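Local structure of precorrin-6Y C5,15-methyltransferase (Corynebacterium diphtheriae, 3HM2) at residues 22-27 / 120-125; 16-21 / 40-45; 63-68 / 78-83. The protein probably methylates a precorrin intermediate with S-adenosyl-L-methionine in cobalamin biosynthesis, this chain being its C-terminal, Rossmann-like methyltransferase domain. All coordinates share one frame; numbering follows the deposited sequence.

Interaction 1 (22-27 / 120-125); sequences APKPHE and GGRLVA
Arg122 carries nearly all of this contact, its guanidinium edge meeting both ends of the 22-27 loop. NH1 of Arg122 hydrogen-bonds to the backbone O of Ala22 at a very short 2.5 Å, a bent approach with an N-H...O angle of 120°. NH2 of Arg122 forms a salt bridge with OE1 of Glu27; the modelled 2.4 Å is very short and NH2 is crowded against the carboxylate, so its position is doubtful. Ala22 O and Glu27 OE1 both lie near the guanidinium plane, yet the carboxylate plane is turned 77° from it, so as modelled this is not a flat bidentate pair. The arginine chain bends at chi3 (-87°), which swings its head from the strand toward the loop. Around Glu27 a second shell gathers. The backbone N of Lys24 gives OE1 of Glu27 a weak hydrogen bond at 3.4 Å, inside the type II turn from Lys24 to Glu27, and NZ of Lys24 makes a long, 4.0 Å salt bridge to OE2 of Glu27. The two cationic side chains thus share one carboxylate, which would probably favour its ionised form. NH1 of Arg122 also forms a weak bond to Leu21 O, so the carbonyl-rich end of helix 9-21, where Ala22 takes a positive phi, faces a cation. Strand 122-127 is hydrogen-bonded to strand 97-100, whose Val97 is touched by both Arg122 and Glu27, while Val176 of strand 162-176 packs against the arginine as well.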
loop_
_atom_site.group_PDB
_atom_site.type_symbol
_atom_site.label_atom_id
_atom_site.label_comp_id
_atom_site.label_asym_id
_atom_site.label_seq_id
_atom_site.Cartn_x
_atom_site.Cartn_y
_atom_site.Cartn_z
ATOM N N ALA A 22 -1.598 -10.286 -22.794
ATOM C CA ALA A 22 -0.519 -10.820 -23.616
ATOM C C ALA A 22 -1.001 -11.120 -25.030
ATOM O O ALA A 22 -1.154 -12.281 -25.411
ATOM C CB ALA A 22 0.065 -12.070 -22.976
ATOM N N PRO A 23 -1.239 -10.067 -25.805
ATOM C CA PRO A 23 -1.829 -10.210 -27.140
ATOM C C PRO A 23 -0.819 -10.738 -28.153
ATOM O O PRO A 23 0.303 -10.236 -28.223
ATOM C CB PRO A 23 -2.230 -8.777 -27.495
ATOM C CG PRO A 23 -2.476 -8.125 -26.182
ATOM C CD PRO A 23 -1.486 -8.735 -25.229
ATOM N N LYS A 24 -1.218 -11.742 -28.927
ATOM C CA LYS A 24 -0.401 -12.229 -30.031
ATOM C C LYS A 24 -1.257 -12.538 -31.255
ATOM O O LYS A 24 -2.486 -12.548 -31.179
ATOM C CB LYS A 24 0.381 -13.476 -29.609
ATOM C CG LYS A 24 1.494 -13.201 -28.612
ATOM C CD LYS A 24 2.222 -14.479 -28.231
ATOM C CE LYS A 24 1.291 -15.458 -27.533
ATOM N NZ LYS A 24 1.503 -16.856 -27.999
ATOM N N PRO A 25 -0.600 -12.788 -32.383
ATOM C CA PRO A 25 -1.271 -12.784 -33.678
ATOM C C PRO A 25 -2.329 -13.867 -33.806
ATOM O O PRO A 25 -2.193 -15.005 -33.292
ATOM C CB PRO A 25 -0.124 -13.011 -34.669
ATOM C CG PRO A 25 1.133 -12.625 -33.914
ATOM C CD PRO A 25 0.845 -13.064 -32.514
ATOM N N HIS A 26 -3.374 -13.469 -34.530
ATOM C CA HIS A 26 -4.538 -14.277 -34.856
ATOM C C HIS A 26 -5.312 -14.657 -33.594
ATOM O O HIS A 26 -5.955 -15.716 -33.519
ATOM C CB HIS A 26 -4.151 -15.496 -35.703
ATOM C CG HIS A 26 -2.808 -15.390 -36.373
ATOM N ND1 HIS A 26 -2.656 -15.044 -37.700
ATOM C CD2 HIS A 26 -1.556 -15.642 -35.908
ATOM C CE1 HIS A 26 -1.372 -15.063 -38.014
ATOM N NE2 HIS A 26 -0.684 -15.422 -36.943
ATOM N N GLU A 27 -5.237 -13.771 -32.603
ATOM C CA GLU A 27 -5.933 -13.963 -31.342
ATOM C C GLU A 27 -7.237 -13.169 -31.244
ATOM O O GLU A 27 -7.366 -12.098 -31.811
ATOM C CB GLU A 27 -4.998 -13.750 -30.129
ATOM C CG GLU A 27 -4.358 -15.073 -29.659
ATOM C CD GLU A 27 -3.180 -14.911 -28.692
ATOM O OE1 GLU A 27 -3.314 -14.129 -27.728
ATOM O OE2 GLU A 27 -2.136 -15.595 -28.878
ATOM N N GLY A 120 -5.087 -24.497 -22.541
ATOM C CA GLY A 120 -4.048 -23.493 -22.677
ATOM C C GLY A 120 -4.547 -22.232 -23.353
ATOM O O GLY A 120 -3.871 -21.665 -24.210
ATOM N N GLY A 121 -5.740 -21.791 -22.964
ATOM C CA GLY A 121 -6.171 -20.431 -23.223
ATOM C C GLY A 121 -6.080 -19.550 -21.992
ATOM O O GLY A 121 -5.881 -20.039 -20.879
ATOM N N ARG A 122 -6.224 -18.244 -22.194
ATOM C CA ARG A 122 -5.873 -17.268 -21.169
ATOM C C ARG A 122 -7.087 -16.444 -20.754
ATOM O O ARG A 122 -7.820 -15.931 -21.600
ATOM C CB ARG A 122 -4.758 -16.347 -21.666
ATOM C CG ARG A 122 -3.414 -17.035 -21.835
ATOM C CD ARG A 122 -2.493 -16.236 -22.742
ATOM N NE ARG A 122 -2.694 -16.563 -24.151
ATOM C CZ ARG A 122 -2.554 -15.695 -25.147
ATOM N NH1 ARG A 122 -2.211 -14.439 -24.892
ATOM N NH2 ARG A 122 -2.758 -16.081 -26.400
ATOM N N LEU A 123 -7.295 -16.320 -19.447
ATOM C CA LEU A 123 -8.222 -15.309 -18.901
ATOM C C LEU A 123 -7.635 -14.430 -17.789
ATOM O O LEU A 123 -7.134 -14.938 -16.778
ATOM C CB LEU A 123 -9.524 -15.928 -18.381
ATOM C CG LEU A 123 -10.590 -14.884 -18.018
ATOM C CD1 LEU A 123 -12.017 -15.456 -18.197
ATOM C CD2 LEU A 123 -10.395 -14.275 -16.617
ATOM N N VAL A 124 -7.753 -13.111 -17.970
ATOM C CA VAL A 124 -7.347 -12.150 -16.964
ATOM C C VAL A 124 -8.565 -11.420 -16.431
ATOM O O VAL A 124 -9.349 -10.889 -17.198
ATOM C CB VAL A 124 -6.373 -11.183 -17.577
ATOM C CG1 VAL A 124 -5.456 -10.601 -16.508
ATOM C CG2 VAL A 124 -5.558 -11.929 -18.619
ATOM N N ALA A 125 -8.748 -11.442 -15.114
ATOM C CA ALA A 125 -9.910 -10.811 -14.475
ATOM C C ALA A 125 -9.542 -9.722 -13.454
ATOM O O ALA A 125 -8.453 -9.721 -12.899
ATOM C CB ALA A 125 -10.812 -11.868 -13.834
#

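Interaction 2 (16-21 / 40-45)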
loop_
_atom_site.group_PDB
_atom_site.type_symbol
_atom_site.label_atom_id
_atom_site.label_comp_id
_atom_site.label_asym_id
_atom_site.label_seq_id
_atom_site.Cartn_x
_atom_site.Cartn_y
_atom_site.Cartn_z
ATOM N N LEU A 16 -2.321 -2.269 -17.266
ATOM C CA LEU A 16 -1.905 -3.506 -16.591
ATOM C C LEU A 16 -2.672 -4.718 -17.089
ATOM O O LEU A 16 -2.150 -5.840 -17.124
ATOM C CB LEU A 16 -2.063 -3.374 -15.091
ATOM C CG LEU A 16 -1.077 -2.387 -14.491
ATOM C CD1 LEU A 16 -1.558 -1.800 -13.144
ATOM C CD2 LEU A 16 0.271 -3.071 -14.355
ATOM N N ALA A 17 -3.916 -4.474 -17.484
ATOM C CA ALA A 17 -4.775 -5.516 -18.018
ATOM C C ALA A 17 -4.345 -5.875 -19.436
ATOM O O ALA A 17 -4.361 -7.040 -19.807
ATOM C CB ALA A 17 -6.243 -5.084 -17.976
ATOM N N ILE A 18 -3.938 -4.895 -20.234
ATOM C CA ILE A 18 -3.397 -5.245 -21.540
ATOM C C ILE A 18 -2.093 -6.048 -21.384
ATOM O O ILE A 18 -1.963 -7.146 -21.921
ATOM C CB ILE A 18 -3.233 -4.025 -22.473
ATOM C CG1 ILE A 18 -4.495 -3.151 -22.441
ATOM C CG2 ILE A 18 -2.994 -4.477 -23.901
ATOM C CD1 ILE A 18 -5.608 -3.575 -23.425
ATOM N N SER A 19 -1.143 -5.538 -20.609
ATOM C CA SER A 19 0.113 -6.268 -20.415
ATOM C C SER A 19 -0.110 -7.702 -19.912
ATOM O O SER A 19 0.684 -8.591 -20.212
ATOM C CB SER A 19 1.067 -5.536 -19.461
ATOM O OG SER A 19 1.050 -6.134 -18.168
ATOM N N ALA A 20 -1.184 -7.908 -19.157
ATOM C CA ALA A 20 -1.471 -9.212 -18.572
ATOM C C ALA A 20 -2.070 -10.160 -19.605
ATOM O O ALA A 20 -1.801 -11.361 -19.590
ATOM C CB ALA A 20 -2.404 -9.064 -17.379
ATOM N N LEU A 21 -2.884 -9.612 -20.502
ATOM C CA LEU A 21 -3.621 -10.422 -21.464
ATOM C C LEU A 21 -2.693 -10.991 -22.531
ATOM O O LEU A 21 -2.963 -12.047 -23.105
ATOM C CB LEU A 21 -4.732 -9.600 -22.118
ATOM C CG LEU A 21 -5.896 -9.191 -21.212
ATOM C CD1 LEU A 21 -6.621 -7.981 -21.782
ATOM C CD2 LEU A 21 -6.857 -10.352 -21.011
ATOM N N ALA A 40 -10.963 -3.699 -25.233
ATOM C CA ALA A 40 -11.117 -4.288 -26.557
ATOM C C ALA A 40 -10.471 -3.415 -27.628
ATOM O O ALA A 40 -9.688 -3.897 -28.447
ATOM C CB ALA A 40 -12.589 -4.512 -26.869
ATOM N N ILE A 41 -10.805 -2.128 -27.616
ATOM C CA ILE A 41 -10.372 -1.215 -28.666
ATOM C C ILE A 41 -8.885 -0.896 -28.540
ATOM O O ILE A 41 -8.231 -0.541 -29.522
ATOM C CB ILE A 41 -11.172 0.100 -28.637
ATOM C CG1 ILE A 41 -12.602 -0.134 -29.131
ATOM C CG2 ILE A 41 -10.482 1.164 -29.475
ATOM C CD1 ILE A 41 -13.655 0.039 -28.059
ATOM N N GLU A 42 -8.358 -1.026 -27.328
ATOM C CA GLU A 42 -6.920 -0.933 -27.104
ATOM C C GLU A 42 -6.219 -2.236 -27.476
ATOM O O GLU A 42 -5.216 -2.229 -28.189
ATOM C CB GLU A 42 -6.627 -0.577 -25.645
ATOM C CG GLU A 42 -5.146 -0.482 -25.315
ATOM C CD GLU A 42 -4.376 0.341 -26.328
ATOM O OE1 GLU A 42 -4.833 1.453 -26.665
ATOM O OE2 GLU A 42 -3.312 -0.125 -26.790
ATOM N N TRP A 43 -6.754 -3.351 -26.991
ATOM C CA TRP A 43 -6.321 -4.659 -27.434
ATOM C C TRP A 43 -6.216 -4.620 -28.954
ATOM O O TRP A 43 -5.223 -5.048 -29.520
ATOM C CB TRP A 43 -7.353 -5.698 -26.955
ATOM C CG TRP A 43 -7.334 -7.081 -27.640
ATOM C CD1 TRP A 43 -7.774 -7.384 -28.911
ATOM C CD2 TRP A 43 -6.906 -8.336 -27.064
ATOM N NE1 TRP A 43 -7.618 -8.731 -29.163
ATOM C CE2 TRP A 43 -7.088 -9.335 -28.051
ATOM C CE3 TRP A 43 -6.374 -8.707 -25.821
ATOM C CZ2 TRP A 43 -6.759 -10.676 -27.826
ATOM C CZ3 TRP A 43 -6.046 -10.038 -25.607
ATOM C CH2 TRP A 43 -6.240 -11.001 -26.601
ATOM N N LEU A 44 -7.230 -4.077 -29.618
ATOM C CA LEU A 44 -7.244 -4.049 -31.078
ATOM C C LEU A 44 -6.271 -3.018 -31.588
ATOM O O LEU A 44 -5.563 -3.251 -32.575
ATOM C CB LEU A 44 -8.632 -3.708 -31.612
ATOM C CG LEU A 44 -9.781 -4.712 -31.648
ATOM C CD1 LEU A 44 -10.803 -4.171 -32.603
ATOM C CD2 LEU A 44 -9.378 -6.154 -32.047
ATOM N N ARG A 45 -6.247 -1.873 -30.909
ATOM C CA ARG A 45 -5.434 -0.755 -31.341
ATOM C C ARG A 45 -4.047 -0.800 -30.721
ATOM O O ARG A 45 -3.461 0.240 -30.441
ATOM C CB ARG A 45 -6.103 0.575 -30.997
ATOM C CG ARG A 45 -6.125 1.550 -32.172
ATOM C CD ARG A 45 -5.454 2.881 -31.838
ATOM N NE ARG A 45 -5.782 3.381 -30.502
ATOM C CZ ARG A 45 -4.902 3.532 -29.511
ATOM N NH1 ARG A 45 -3.621 3.220 -29.680
ATOM N NH2 ARG A 45 -5.305 4.005 -28.339
#
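Ile18 of helix 9-21 reaches across with its longest branch to touch helix 38-44. Its CD1 lies 3.7 Å from CG of Glu42 and 3.8 Å from the backbone N of Trp43, while CB of Trp43 is more distant, 4.5 Å from the same methyl. A turned chi2 of -86° folds the Ile18 ethyl branch away from the extended form, and the methyl settles over the start of the Glu42 side chain, which it crosses at about a right angle. Behind CD1 the Ile18 CG1 also meets Glu42 CG, at 4.0 Å. Glu42 therefore offers its aliphatic part to the isoleucine; a bend at its second torsion turns the carboxylate off this line, and OE1 of Glu42 lies 3.1 Å from NH2 of Arg45, well out of the guanidinium plane, so only the charges attract. In the order of a Rossmann-like methyltransferase, helix 9-21 precedes the first strand, 27-32, and helix 38-44 follows it. Both helices lie on one face of the sheet, where Leu21 and Trp43 each touch Val97 of strand 97-100. Their segment axes cross at -55° with a closest approach of 10.5 Å, a wide separation that the indole helps to bridge. Trp43 holds CG anti to its own backbone N (chi1 163°), which throws the benzo part of the ring toward helix 9-21. There CB of Leu21 meets the ring edge at CZ3, 3.8 Å away and near the ring plane, and CD1 of Leu21 comes to 4.1 Å from CE3 of Trp43. Away from this interface, Ser19 OG accepts a hydrogen bond from Gln11 NE2 of the second subunit.

Interaction 3 (63-68 / 78-83); sequences ERILSN and IAVQQG
Val80 lodges as a two-pronged bump against Ile65 and Leu66, neighbours on one turn of helix 59-70. The contact closes a beta-alpha-beta unit, strand 50-55, helix 59-70, strand 78-81, in which the helix returns over the sheet before the chain enters the last strand on this side of the Rossmann-like domain. Helix and strand segments run almost exactly antiparallel, 173° apart, and their axes approach to 8.9 Å, close enough for side chains to fit directly into one another. One prong, CG1 of Val80, meets CD1 of Ile65 at 3.8 Å, the two side chains crossing at a slant. The other, CG2 of Val80, sits 3.9 Å from CB of Leu66, at the root of that side chain. Two residues before Val80, on the same face of the strand, Ile78 packs against the end of Leu66. Alternation of the strand turns Ala79, which lies between them, away from the helix. Neighbouring elements extend this apolar layer: Ile65 and Ile78 both pack on Ile41 of helix 38-44, and Ile78 and Val80 both touch Cys54 of strand 50-55. Glu63, at the start of the helical segment 63-68, points its side chain away from the strand; it is a calcium and magnesium ligand seen in crystals of this protein, though no ion is bound to this chain. With chi1 at 177° the branched end of Leu66 extends along the strand toward Ile78, and there the CD1 methyl of Leu66 stops 4.0 Å from the CG2 methyl of Ile78.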
loop_
_atom_site.group_PDB
_atom_site.type_symbol
_atom_site.label_atom_id
_atom_site.label_comp_id
_atom_site.label_asym_id
_atom_site.label_seq_id
_atom_site.Cartn_x
_atom_site.Cartn_y
_atom_site.Cartn_z
ATOM N N GLU A 63 -23.771 1.163 -29.136
ATOM C CA GLU A 63 -23.670 2.173 -30.198
ATOM C C GLU A 63 -22.425 3.070 -30.040
ATOM O O GLU A 63 -21.871 3.551 -31.030
ATOM C CB GLU A 63 -24.961 3.026 -30.298
ATOM C CG GLU A 63 -26.111 2.412 -31.131
ATOM C CD GLU A 63 -27.333 3.330 -31.246
ATOM O OE1 GLU A 63 -27.175 4.569 -31.170
ATOM O OE2 GLU A 63 -28.457 2.808 -31.415
ATOM N N ARG A 64 -21.979 3.270 -28.799
ATOM C CA ARG A 64 -20.824 4.134 -28.506
ATOM C C ARG A 64 -19.458 3.410 -28.507
ATOM O O ARG A 64 -18.417 4.030 -28.735
ATOM C CB ARG A 64 -21.037 4.869 -27.178
ATOM C CG ARG A 64 -19.853 5.701 -26.728
ATOM C CD ARG A 64 -19.920 7.136 -27.236
ATOM N NE ARG A 64 -18.757 7.903 -26.789
ATOM C CZ ARG A 64 -18.676 9.230 -26.817
ATOM N NH1 ARG A 64 -19.697 9.948 -27.268
ATOM N NH2 ARG A 64 -17.575 9.839 -26.391
ATOM N N ILE A 65 -19.463 2.103 -28.248
ATOM C CA ILE A 65 -18.252 1.297 -28.312
ATOM C C ILE A 65 -17.804 1.201 -29.763
ATOM O O ILE A 65 -16.650 1.481 -30.102
ATOM C CB ILE A 65 -18.507 -0.134 -27.825
ATOM C CG1 ILE A 65 -19.155 -0.145 -26.445
ATOM C CG2 ILE A 65 -17.218 -0.905 -27.779
ATOM C CD1 ILE A 65 -19.619 -1.528 -26.031
ATOM N N LEU A 66 -18.730 0.802 -30.629
ATOM C CA LEU A 66 -18.437 0.652 -32.050
ATOM C C LEU A 66 -18.109 1.997 -32.690
ATOM O O LEU A 66 -17.258 2.082 -33.575
ATOM C CB LEU A 66 -19.616 -0.001 -32.774
ATOM C CG LEU A 66 -19.483 -0.147 -34.291
ATOM C CD1 LEU A 66 -18.465 -1.221 -34.641
ATOM C CD2 LEU A 66 -20.833 -0.456 -34.922
ATOM N N SER A 67 -18.791 3.044 -32.237
ATOM C CA SER A 67 -18.470 4.405 -32.652
ATOM C C SER A 67 -16.987 4.705 -32.457
ATOM O O SER A 67 -16.345 5.298 -33.323
ATOM C CB SER A 67 -19.317 5.415 -31.877
ATOM O OG SER A 67 -20.017 6.277 -32.759
ATOM N N ASN A 68 -16.450 4.292 -31.313
ATOM C CA ASN A 68 -15.066 4.589 -30.966
ATOM C C ASN A 68 -14.084 3.648 -31.655
ATOM O O ASN A 68 -12.940 4.017 -31.922
ATOM C CB ASN A 68 -14.871 4.535 -29.449
ATOM C CG ASN A 68 -15.345 5.796 -28.755
ATOM O OD1 ASN A 68 -15.659 6.796 -29.403
ATOM N ND2 ASN A 68 -15.399 5.757 -27.428
ATOM N N ILE A 78 -13.821 -5.687 -34.685
ATOM C CA ILE A 78 -14.565 -5.778 -33.446
ATOM C C ILE A 78 -16.000 -6.149 -33.773
ATOM O O ILE A 78 -16.582 -5.609 -34.707
ATOM C CB ILE A 78 -14.531 -4.442 -32.668
ATOM C CG1 ILE A 78 -14.847 -4.669 -31.190
ATOM C CG2 ILE A 78 -15.510 -3.480 -33.260
ATOM C CD1 ILE A 78 -14.440 -3.576 -30.298
ATOM N N ALA A 79 -16.542 -7.119 -33.045
ATOM C CA ALA A 79 -17.991 -7.288 -32.993
ATOM C C ALA A 79 -18.474 -6.801 -31.629
ATOM O O ALA A 79 -17.842 -7.086 -30.618
ATOM C CB ALA A 79 -18.371 -8.721 -33.194
ATOM N N VAL A 80 -19.585 -6.073 -31.614
ATOM C CA VAL A 80 -20.216 -5.663 -30.365
ATOM C C VAL A 80 -21.531 -6.402 -30.142
ATOM O O VAL A 80 -22.557 -6.053 -30.725
ATOM C CB VAL A 80 -20.480 -4.145 -30.338
ATOM C CG1 VAL A 80 -20.749 -3.680 -28.915
ATOM C CG2 VAL A 80 -19.304 -3.392 -30.940
ATOM N N GLN A 81 -21.492 -7.425 -29.293
ATOM C CA GLN A 81 -22.686 -8.192 -28.964
ATOM C C GLN A 81 -23.370 -7.642 -27.716
ATOM O O GLN A 81 -22.973 -6.603 -27.187
ATOM C CB GLN A 81 -22.336 -9.668 -28.764
ATOM C CG GLN A 81 -21.448 -10.248 -29.852
ATOM C CD GLN A 81 -22.191 -10.466 -31.156
ATOM O OE1 GLN A 81 -23.422 -10.501 -31.184
ATOM N NE2 GLN A 81 -21.445 -10.614 -32.244
ATOM N N GLN A 82 -24.397 -8.344 -27.251
ATOM C CA GLN A 82 -25.068 -7.989 -26.007
ATOM C C GLN A 82 -24.485 -8.758 -24.826
ATOM O O GLN A 82 -23.397 -9.326 -24.920
ATOM C CB GLN A 82 -26.572 -8.251 -26.115
ATOM C CG GLN A 82 -27.271 -7.427 -27.184
ATOM C CD GLN A 82 -28.645 -7.966 -27.529
ATOM O OE1 GLN A 82 -28.836 -8.590 -28.573
ATOM N NE2 GLN A 82 -29.612 -7.729 -26.650
ATOM N N GLY A 83 -25.215 -8.771 -23.717
ATOM C CA GLY A 83 -24.688 -9.278 -22.463
ATOM C C GLY A 83 -24.528 -10.786 -22.467
ATOM O O GLY A 83 -25.422 -11.512 -22.901
#

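Interaction 2 packs helix on helix and interaction 3 helix on strand, both through apolar carbons, and the two adjoin: Ile41 and Leu44 of helix 38-44 touch Ile65 and Ile78, so one layer runs from helix 9-21 to helix 59-70. All three are partly buried; interaction 1, at the loop after helix 9-21, includes an exposed lysine and relies on charge and a backbone carbonyl. It meets interaction 2 at the end of helix 9-21, where Val124 packs against Ala20 and Leu21. Interactions 1 and 3 do not touch, their centres about 20 Å apart, but both reach the same sheet. Interaction 2, with its centre about 8 Å from that of the chain, is the most central.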